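Possible adhesin (Caldicellulosiruptor kronotskyensis, PDB 4WA0) probably mediates attachment of the bacterium to cellulose as a tapirin, of which this chain is the C-terminal, magnesium-binding beta-helix domain. Local coordinates at residues A[124-129]-A[145-150]; A[46-51]-A[72-77]; A[63-68]-A[326-331]. One frame throughout, in Å; residues are numbered along the deposited sequence.

Contact 1 of 3, residues A[124-129]-A[145-150]; sequences NVKLAG and TLEVID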
loop_
_atom_site.group_PDB
_atom_site.type_symbol
_atom_site.label_atom_id
_atom_site.label_comp_id
_atom_site.label_asym_id
_atom_site.label_seq_id
_atom_site.Cartn_x
_atom_site.Cartn_y
_atom_site.Cartn_z
ATOM N N ASN A 124 3.531 -14.206 13.924
ATOM C CA ASN A 124 2.435 -13.871 14.793
ATOM C C ASN A 124 1.563 -12.757 14.217
ATOM O O ASN A 124 2.026 -11.841 13.497
ATOM C CB ASN A 124 2.984 -13.438 16.124
ATOM C CG ASN A 124 4.006 -14.422 16.669
ATOM O OD1 ASN A 124 3.739 -15.640 16.798
ATOM N ND2 ASN A 124 5.118 -13.910 17.052
ATOM N N VAL A 125 0.294 -12.785 14.652
ATOM C CA VAL A 125 -0.673 -11.744 14.375
ATOM C C VAL A 125 -1.175 -11.213 15.722
ATOM O O VAL A 125 -1.761 -11.960 16.449
ATOM C CB VAL A 125 -1.822 -12.181 13.468
ATOM C CG1 VAL A 125 -2.843 -11.073 13.255
ATOM C CG2 VAL A 125 -1.272 -12.683 12.145
ATOM N N LYS A 126 -0.847 -9.973 16.056
ATOM C CA LYS A 126 -1.134 -9.352 17.362
ATOM C C LYS A 126 -2.070 -8.163 17.166
ATOM O O LYS A 126 -1.738 -7.268 16.382
ATOM C CB LYS A 126 0.159 -8.944 18.003
ATOM C CG LYS A 126 -0.125 -8.369 19.355
ATOM C CD LYS A 126 1.099 -7.894 20.056
ATOM C CE LYS A 126 0.626 -7.117 21.303
ATOM N NZ LYS A 126 1.793 -6.908 22.188
ATOM N N LEU A 127 -3.257 -8.258 17.732
ATOM C CA LEU A 127 -4.199 -7.119 17.782
ATOM C C LEU A 127 -4.288 -6.655 19.220
ATOM O O LEU A 127 -4.512 -7.467 20.095
ATOM C CB LEU A 127 -5.570 -7.494 17.347
ATOM C CG LEU A 127 -5.739 -7.757 15.863
ATOM C CD1 LEU A 127 -5.238 -9.107 15.578
ATOM C CD2 LEU A 127 -7.252 -7.821 15.613
ATOM N N ALA A 128 -4.011 -5.362 19.441
ATOM C CA ALA A 128 -3.970 -4.813 20.839
ATOM C C ALA A 128 -4.610 -3.454 20.899
ATOM O O ALA A 128 -4.106 -2.499 20.302
ATOM C CB ALA A 128 -2.554 -4.766 21.324
ATOM N N GLY A 129 -5.714 -3.382 21.608
ATOM C CA GLY A 129 -6.312 -2.083 21.946
ATOM C C GLY A 129 -7.797 -1.995 21.656
ATOM O O GLY A 129 -8.339 -2.722 20.814
ATOM N N THR A 145 1.331 -17.228 16.635
ATOM C CA THR A 145 0.276 -17.007 17.533
ATOM C C THR A 145 -0.652 -15.922 16.985
ATOM O O THR A 145 -0.171 -14.908 16.483
ATOM C CB THR A 145 0.803 -16.567 18.932
ATOM O OG1 THR A 145 1.731 -17.566 19.453
ATOM C CG2 THR A 145 -0.332 -16.242 19.924
ATOM N N LEU A 146 -1.928 -16.118 17.161
ATOM C CA LEU A 146 -2.973 -15.102 17.002
ATOM C C LEU A 146 -3.232 -14.588 18.434
ATOM O O LEU A 146 -3.765 -15.301 19.274
ATOM C CB LEU A 146 -4.214 -15.686 16.361
ATOM C CG LEU A 146 -5.439 -14.751 16.265
ATOM C CD1 LEU A 146 -5.109 -13.466 15.539
ATOM C CD2 LEU A 146 -6.694 -15.439 15.653
ATOM N N GLU A 147 -2.844 -13.348 18.703
ATOM C CA GLU A 147 -2.925 -12.720 20.031
ATOM C C GLU A 147 -3.917 -11.584 19.897
ATOM O O GLU A 147 -3.728 -10.657 19.080
ATOM C CB GLU A 147 -1.538 -12.167 20.429
ATOM C CG GLU A 147 -1.616 -11.543 21.787
ATOM C CD GLU A 147 -0.271 -11.088 22.331
ATOM O OE1 GLU A 147 0.745 -11.209 21.599
ATOM O OE2 GLU A 147 -0.286 -10.583 23.479
ATOM N N VAL A 148 -4.951 -11.604 20.705
ATOM C CA VAL A 148 -6.055 -10.649 20.648
ATOM C C VAL A 148 -6.286 -10.083 22.043
ATOM O O VAL A 148 -6.800 -10.796 22.925
ATOM C CB VAL A 148 -7.351 -11.303 20.105
ATOM C CG1 VAL A 148 -8.443 -10.287 19.797
ATOM C CG2 VAL A 148 -7.128 -12.192 18.860
ATOM N N ILE A 149 -5.836 -8.868 22.283
ATOM C CA ILE A 149 -5.770 -8.318 23.662
ATOM C C ILE A 149 -6.296 -6.883 23.783
ATOM O O ILE A 149 -6.363 -6.118 22.790
ATOM C CB ILE A 149 -4.351 -8.443 24.285
ATOM C CG1 ILE A 149 -3.310 -7.505 23.666
ATOM C CG2 ILE A 149 -3.886 -9.921 24.219
ATOM C CD1 ILE A 149 -2.018 -7.463 24.391
ATOM N N ASP A 150 -6.557 -6.506 25.033
ATOM C CA ASP A 150 -6.741 -5.118 25.390
ATOM C C ASP A 150 -7.928 -4.500 24.654
ATOM O O ASP A 150 -7.964 -3.258 24.404
ATOM C CB ASP A 150 -5.451 -4.313 25.175
ATOM C CG ASP A 150 -4.292 -4.785 26.029
ATOM O OD1 ASP A 150 -4.458 -5.540 27.041
ATOM O OD2 ASP A 150 -3.143 -4.402 25.722
#
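Lys-126 and Glu-147 lie side by side across two neighbouring parallel strands, both side chains extended and pointing the same way, so that Glu-147 OE1 rests 3.7 Å from Lys-126 CD. Their charged ends do not pair: Lys-126 NZ stays 4.4 Å from Glu-147 OE2, a distance at which attraction is probably modest, and OE2 has a weak, long ion pair with Arg-170 on the next strand. On the same face Ile-149 sets CG1 3.7 Å from Ala-128 CB, with CG1 between its own backbone N and carbonyl carbon (chi1 71°), and its CD1 reaches the Lys-126 CE. These are stacked rungs of the parallel beta-helix, strands 125-128 and 145-149 running in exact register one coil apart. The opposite face is apolar; there Leu-146 CD1 meets Val-125 CG1 at 4.0 Å, and Leu-127 and Val-148 both pack on Val-154 inside the coil. Backbone bonds alternate from Val-125 N to Gly-129 N. One side chain extends this series at its start: Asn-124 OD1 takes the Thr-145 N-H on an in-plane lone pair (2.9 Å, 170° at the hydrogen), while Asn-124 ND2 bonds Glu-105 OE2 on the other side of its strand.

Contact 2 of 3, residues A[46-51]-A[72-77]; sequences NIDNLI and VVRNII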
loop_
_atom_site.group_PDB
_atom_site.type_symbol
_atom_site.label_atom_id
_atom_site.label_comp_id
_atom_site.label_asym_id
_atom_site.label_seq_id
_atom_site.Cartn_x
_atom_site.Cartn_y
_atom_site.Cartn_z
ATOM N N ASN A 46 -7.982 3.306 -2.996
ATOM C CA ASN A 46 -8.812 2.285 -3.623
ATOM C C ASN A 46 -7.970 1.756 -4.788
ATOM O O ASN A 46 -8.028 2.330 -5.898
ATOM C CB ASN A 46 -10.103 2.880 -4.098
ATOM C CG ASN A 46 -10.996 1.868 -4.811
ATOM O OD1 ASN A 46 -11.092 0.693 -4.399
ATOM N ND2 ASN A 46 -11.726 2.331 -5.828
ATOM N N ILE A 47 -7.151 0.725 -4.518
ATOM C CA ILE A 47 -6.154 0.232 -5.431
ATOM C C ILE A 47 -6.182 -1.244 -5.599
ATOM O O ILE A 47 -6.888 -1.968 -4.884
ATOM C CB ILE A 47 -4.723 0.687 -4.981
ATOM C CG1 ILE A 47 -4.379 0.110 -3.601
ATOM C CG2 ILE A 47 -4.635 2.205 -5.075
ATOM C CD1 ILE A 47 -3.057 0.553 -3.037
ATOM N N ASP A 48 -5.443 -1.737 -6.588
ATOM C CA ASP A 48 -5.439 -3.157 -6.840
ATOM C C ASP A 48 -4.465 -3.907 -5.974
ATOM O O ASP A 48 -4.818 -4.952 -5.439
ATOM C CB ASP A 48 -5.040 -3.449 -8.285
ATOM C CG ASP A 48 -6.062 -2.936 -9.314
ATOM O OD1 ASP A 48 -7.267 -3.105 -9.116
ATOM O OD2 ASP A 48 -5.685 -2.398 -10.386
ATOM N N ASN A 49 -3.241 -3.432 -5.837
ATOM C CA ASN A 49 -2.292 -4.155 -5.020
ATOM C C ASN A 49 -1.473 -3.107 -4.232
ATOM O O ASN A 49 -1.248 -2.009 -4.770
ATOM C CB ASN A 49 -1.340 -4.908 -5.882
ATOM C CG ASN A 49 -2.014 -5.955 -6.752
ATOM O OD1 ASN A 49 -2.369 -7.048 -6.283
ATOM N ND2 ASN A 49 -2.224 -5.613 -8.010
ATOM N N LEU A 50 -0.963 -3.519 -3.086
ATOM C CA LEU A 50 -0.097 -2.680 -2.231
ATOM C C LEU A 50 1.079 -3.538 -1.749
ATOM O O LEU A 50 0.870 -4.512 -0.985
ATOM C CB LEU A 50 -0.909 -2.153 -1.050
ATOM C CG LEU A 50 -0.259 -1.354 0.051
ATOM C CD1 LEU A 50 0.335 -0.104 -0.555
ATOM C CD2 LEU A 50 -1.248 -1.081 1.142
ATOM N N ILE A 51 2.263 -3.270 -2.276
ATOM C CA ILE A 51 3.428 -4.143 -2.078
ATOM C C ILE A 51 4.566 -3.436 -1.415
ATOM O O ILE A 51 5.019 -2.424 -1.966
ATOM C CB ILE A 51 3.888 -4.744 -3.422
ATOM C CG1 ILE A 51 2.726 -5.500 -4.022
ATOM C CG2 ILE A 51 5.160 -5.616 -3.308
ATOM C CD1 ILE A 51 2.862 -5.807 -5.472
ATOM N N VAL A 72 -8.336 0.401 0.706
ATOM C CA VAL A 72 -9.041 -0.692 0.090
ATOM C C VAL A 72 -8.193 -1.190 -1.058
ATOM O O VAL A 72 -7.739 -0.396 -1.886
ATOM C CB VAL A 72 -10.433 -0.240 -0.450
ATOM C CG1 VAL A 72 -11.080 -1.322 -1.253
ATOM C CG2 VAL A 72 -11.324 0.314 0.678
ATOM N N VAL A 73 -7.923 -2.501 -1.011
ATOM C CA VAL A 73 -7.004 -3.180 -1.901
ATOM C C VAL A 73 -7.761 -4.351 -2.498
ATOM O O VAL A 73 -8.184 -5.277 -1.782
ATOM C CB VAL A 73 -5.734 -3.624 -1.172
ATOM C CG1 VAL A 73 -4.808 -4.349 -2.151
ATOM C CG2 VAL A 73 -4.995 -2.430 -0.495
ATOM N N ARG A 74 -7.932 -4.313 -3.814
ATOM C CA ARG A 74 -8.811 -5.249 -4.496
ATOM C C ARG A 74 -8.206 -6.618 -4.635
ATOM O O ARG A 74 -8.953 -7.602 -4.817
ATOM C CB ARG A 74 -9.213 -4.726 -5.876
ATOM C CG ARG A 74 -9.984 -3.419 -5.870
ATOM C CD ARG A 74 -10.143 -3.005 -7.331
ATOM N NE ARG A 74 -10.673 -1.679 -7.427
ATOM C CZ ARG A 74 -10.103 -0.642 -8.039
ATOM N NH1 ARG A 74 -8.992 -0.750 -8.729
ATOM N NH2 ARG A 74 -10.784 0.503 -8.070
ATOM N N ASN A 75 -6.902 -6.705 -4.636
ATOM C CA ASN A 75 -6.201 -7.933 -4.776
ATOM C C ASN A 75 -5.283 -8.133 -3.551
ATOM O O ASN A 75 -5.776 -8.512 -2.508
ATOM C CB ASN A 75 -5.521 -8.050 -6.166
ATOM C CG ASN A 75 -4.963 -9.405 -6.361
ATOM O OD1 ASN A 75 -5.623 -10.385 -5.984
ATOM N ND2 ASN A 75 -3.777 -9.516 -6.917
ATOM N N ILE A 76 -3.989 -7.846 -3.659
ATOM C CA ILE A 76 -3.016 -8.278 -2.677
ATOM C C ILE A 76 -2.335 -7.131 -1.919
ATOM O O ILE A 76 -1.939 -6.166 -2.514
ATOM C CB ILE A 76 -1.925 -9.154 -3.350
ATOM C CG1 ILE A 76 -2.541 -10.476 -3.860
ATOM C CG2 ILE A 76 -0.736 -9.364 -2.419
ATOM C CD1 ILE A 76 -1.702 -11.304 -4.821
ATOM N N ILE A 77 -2.238 -7.262 -0.599
ATOM C CA ILE A 77 -1.293 -6.510 0.238
ATOM C C ILE A 77 -0.140 -7.528 0.494
ATOM O O ILE A 77 -0.368 -8.586 1.130
ATOM C CB ILE A 77 -1.933 -6.041 1.568
ATOM C CG1 ILE A 77 -3.094 -5.046 1.299
ATOM C CG2 ILE A 77 -0.890 -5.366 2.461
ATOM C CD1 ILE A 77 -3.721 -4.456 2.492
#
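Asn-49 OD1 is gripped by two donors from the adjoining coil, the side-chain ND2 of Asn-75 at 2.9 Å and the backbone N of Ile-76 at 3.2 Å. The first comes in the carbonyl plane on a lone pair, although the bond is bent at the hydrogen (137°); the second is tilted from that plane. The side chains of Asn-49 and Asn-75 lie side by side, pointing the same way, their amide planes nearly perpendicular (82°). Here, at a corner of the parallel beta-helix, the chain turns between two faces, strands 44-47 and 69-73 lying before it and strands 50-52 and 76-79 after. Pairing slips by one residue in passing the corner: Ile-47 pairs with Val-73, but Leu-50 with Ile-77. Asn-75 is the additional residue, and its N binds Asp-48 O. Beyond this pair, Asn-49 ND2 bonds Ser-30 OG on the preceding coil.

On the outside of the bend, Arg-74 reaches back over the preceding coil. Its chain is extended from CG to NE, and NH1 meets Asp-48 OD1 at 2.9 Å in a salt bridge. The carboxylate oxygen lies in the guanidinium plane, whereas the nitrogen approaches from above the carboxylate plane. NH2 continues to Asn-28 OD1, and Asn-46 ND2, a donor beside it, is taken by Glu-27.

Toward the interior, Val-73 fills the corner with its two methyls. CG2 sits 4.1 Å from both Ile-47 CG1 and Leu-50 CB, while CG1, anti to the backbone N (chi1 179°), comes within 3.3 Å of Asp-48 O.

Contact 3 of 3, residues A[63-68]-A[326-331]; sequences DSRCRD and TGNPYA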
loop_
_atom_site.group_PDB
_atom_site.type_symbol
_atom_site.label_atom_id
_atom_site.label_comp_id
_atom_site.label_asym_id
_atom_site.label_seq_id
_atom_site.Cartn_x
_atom_site.Cartn_y
_atom_site.Cartn_z
ATOM N N ASP A 63 -4.241 15.453 14.232
ATOM C CA ASP A 63 -4.438 16.856 13.754
ATOM C C ASP A 63 -5.782 16.944 13.043
ATOM O O ASP A 63 -6.188 16.079 12.247
ATOM C CB ASP A 63 -3.290 17.327 12.892
ATOM C CG ASP A 63 -3.297 18.855 12.662
ATOM O OD1 ASP A 63 -4.167 19.354 11.918
ATOM O OD2 ASP A 63 -2.402 19.493 13.249
ATOM N N SER A 64 -6.542 17.961 13.355
ATOM C CA SER A 64 -7.859 18.116 12.716
ATOM C C SER A 64 -7.821 18.309 11.179
ATOM O O SER A 64 -8.837 18.125 10.522
ATOM C CB SER A 64 -8.672 19.212 13.401
ATOM O OG SER A 64 -7.990 20.428 13.232
ATOM N N ARG A 65 -6.654 18.625 10.622
ATOM C CA ARG A 65 -6.470 18.760 9.179
ATOM C C ARG A 65 -6.224 17.429 8.538
ATOM O O ARG A 65 -6.101 17.351 7.320
ATOM C CB ARG A 65 -5.308 19.690 8.888
ATOM C CG ARG A 65 -5.638 21.150 9.260
ATOM C CD ARG A 65 -4.400 22.020 9.285
ATOM N NE ARG A 65 -3.493 21.633 10.314
ATOM C CZ ARG A 65 -2.297 22.156 10.487
ATOM N NH1 ARG A 65 -1.876 23.143 9.673
ATOM N NH2 ARG A 65 -1.524 21.730 11.452
ATOM N N CYS A 66 -6.041 16.409 9.397
ATOM C CA CYS A 66 -5.829 15.034 8.948
ATOM C C CYS A 66 -7.159 14.294 9.012
ATOM O O CYS A 66 -8.248 14.894 9.093
ATOM C CB CYS A 66 -4.738 14.352 9.747
ATOM S SG CYS A 66 -3.918 12.976 8.801
ATOM N N ARG A 67 -7.087 12.983 9.007
ATOM C CA ARG A 67 -8.294 12.150 8.824
ATOM C C ARG A 67 -7.894 10.704 9.041
ATOM O O ARG A 67 -6.752 10.389 9.362
ATOM C CB ARG A 67 -8.926 12.336 7.460
ATOM C CG ARG A 67 -8.070 11.827 6.313
ATOM C CD ARG A 67 -8.517 12.380 4.940
ATOM N NE ARG A 67 -7.628 11.853 3.944
ATOM C CZ ARG A 67 -7.685 12.088 2.661
ATOM N NH1 ARG A 67 -8.622 12.905 2.196
ATOM N NH2 ARG A 67 -6.840 11.516 1.843
ATOM N N ASP A 68 -8.860 9.818 8.913
ATOM C CA ASP A 68 -8.634 8.382 9.177
ATOM C C ASP A 68 -7.962 7.809 7.921
ATOM O O ASP A 68 -8.016 8.419 6.872
ATOM C CB ASP A 68 -9.948 7.641 9.404
ATOM C CG ASP A 68 -10.644 8.003 10.744
ATOM O OD1 ASP A 68 -9.966 8.291 11.733
ATOM O OD2 ASP A 68 -11.900 7.945 10.775
ATOM N N THR A 326 5.047 20.851 1.161
ATOM C CA THR A 326 5.711 21.825 1.998
ATOM C C THR A 326 4.937 23.113 2.265
ATOM O O THR A 326 5.321 23.851 3.170
ATOM C CB THR A 326 7.091 22.179 1.410
ATOM O OG1 THR A 326 6.965 22.402 -0.006
ATOM C CG2 THR A 326 8.113 21.041 1.701
ATOM N N GLY A 327 3.880 23.371 1.486
ATOM C CA GLY A 327 2.969 24.490 1.760
ATOM C C GLY A 327 2.294 24.392 3.141
ATOM O O GLY A 327 1.963 25.423 3.730
ATOM N N ASN A 328 2.168 23.161 3.672
ATOM C CA ASN A 328 1.285 22.817 4.798
ATOM C C ASN A 328 1.332 21.307 4.744
ATOM O O ASN A 328 0.986 20.774 3.698
ATOM C CB ASN A 328 -0.116 23.330 4.437
ATOM C CG ASN A 328 -1.265 22.556 5.094
ATOM O OD1 ASN A 328 -1.100 21.828 6.084
ATOM N ND2 ASN A 328 -2.474 22.736 4.529
ATOM N N PRO A 329 1.803 20.636 5.813
ATOM C CA PRO A 329 1.992 19.204 5.660
ATOM C C PRO A 329 0.694 18.482 5.342
ATOM O O PRO A 329 0.754 17.365 4.862
ATOM C CB PRO A 329 2.536 18.740 7.040
ATOM C CG PRO A 329 2.586 19.952 7.928
ATOM C CD PRO A 329 1.789 21.009 7.244
ATOM N N TYR A 330 -0.463 19.103 5.610
ATOM C CA TYR A 330 -1.750 18.492 5.366
ATOM C C TYR A 330 -2.387 18.851 4.018
ATOM O O TYR A 330 -3.534 18.487 3.780
ATOM C CB TYR A 330 -2.728 18.806 6.546
ATOM C CG TYR A 330 -2.185 18.313 7.853
ATOM C CD1 TYR A 330 -2.272 16.943 8.178
ATOM C CD2 TYR A 330 -1.436 19.143 8.681
ATOM C CE1 TYR A 330 -1.677 16.441 9.354
ATOM C CE2 TYR A 330 -0.833 18.663 9.859
ATOM C CZ TYR A 330 -0.977 17.304 10.189
ATOM O OH TYR A 330 -0.306 16.755 11.268
ATOM N N ALA A 331 -1.661 19.556 3.135
ATOM C CA ALA A 331 -2.241 20.055 1.881
ATOM C C ALA A 331 -2.976 18.924 1.114
ATOM O O ALA A 331 -4.093 19.068 0.583
ATOM C CB ALA A 331 -1.135 20.704 1.035
#
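Tyr-330 CG stands anti to its own carbonyl carbon, which sends the ring from one turn toward the other, and a bend in the chain of Arg-65 (chi3 -65°) brings NE round beside the ring, 3.6 Å from Tyr-330 CD2. The CD2-CE2 side of the ring lies against one face of the Arg-65 guanidinium. CD2 sits over the guanidinium centre, 3.5 Å above its plane, and Arg-65 NH2 is 3.5 Å from Tyr-330 CE2, but the planes are inclined by 39°, so the two groups are not a flat stack. Asp-63 is more nearly parallel: its carboxylate is stacked over one face of the ring at 21°, OD1 offset toward the rim, and Asp-63 CB touches Tyr-330 OH at 3.4 Å. At another part of the ring, Cys-66 CB packs 3.7 Å from Tyr-330 CE1. The cysteine sulfur lies at the ring edge.

Both segments are loops between strands of the beta-helix, and each forms a type I turn with an Asx turn at its start. Asp-63 OD1 accepts the backbone N of Arg-65 on its anti lone pair and also NE; Asp-63 OD2 takes Arg-65 NH2 at 3.0 Å. In the other loop, Asn-328 OD1 receives Tyr-330 N from above its carbonyl plane. Tyr-330 OH bonds Asp-61 OD2, and Asn-23 ND2 binds the backbone oxygens of both Arg-65 and Tyr-330.

No hydrogen bond passes directly between the two segments. The side-on ion pair holds Arg-65 and Asp-63 together as a unit against the tyrosine, and partial neutralisation by Arg-65 would probably ease the placing of a carboxylate over an aromatic face.

In the fold
The three contacts sample different parts of one beta-helix domain. Contact 1 joins adjacent strands of one parallel sheet, contact 2 joins coils where two other faces meet at a corner, and contact 3 joins loops outside the coils. Along the chain contact 2 closes before contact 1 opens, while contact 3 starts between the segments of contact 2 and ends long after contact 1. Centres of contacts 1 and 2 are about 23 Å apart, those of 2 and 3 about 24 Å, those of 1 and 3 about 30 Å. Contacts 1 and 2 thus link successive coils, whereas contact 3 brings together loops 258 residues apart, because strands 320-325 and 333-337 extend the N-terminal sheets. All lie away from the magnesium site.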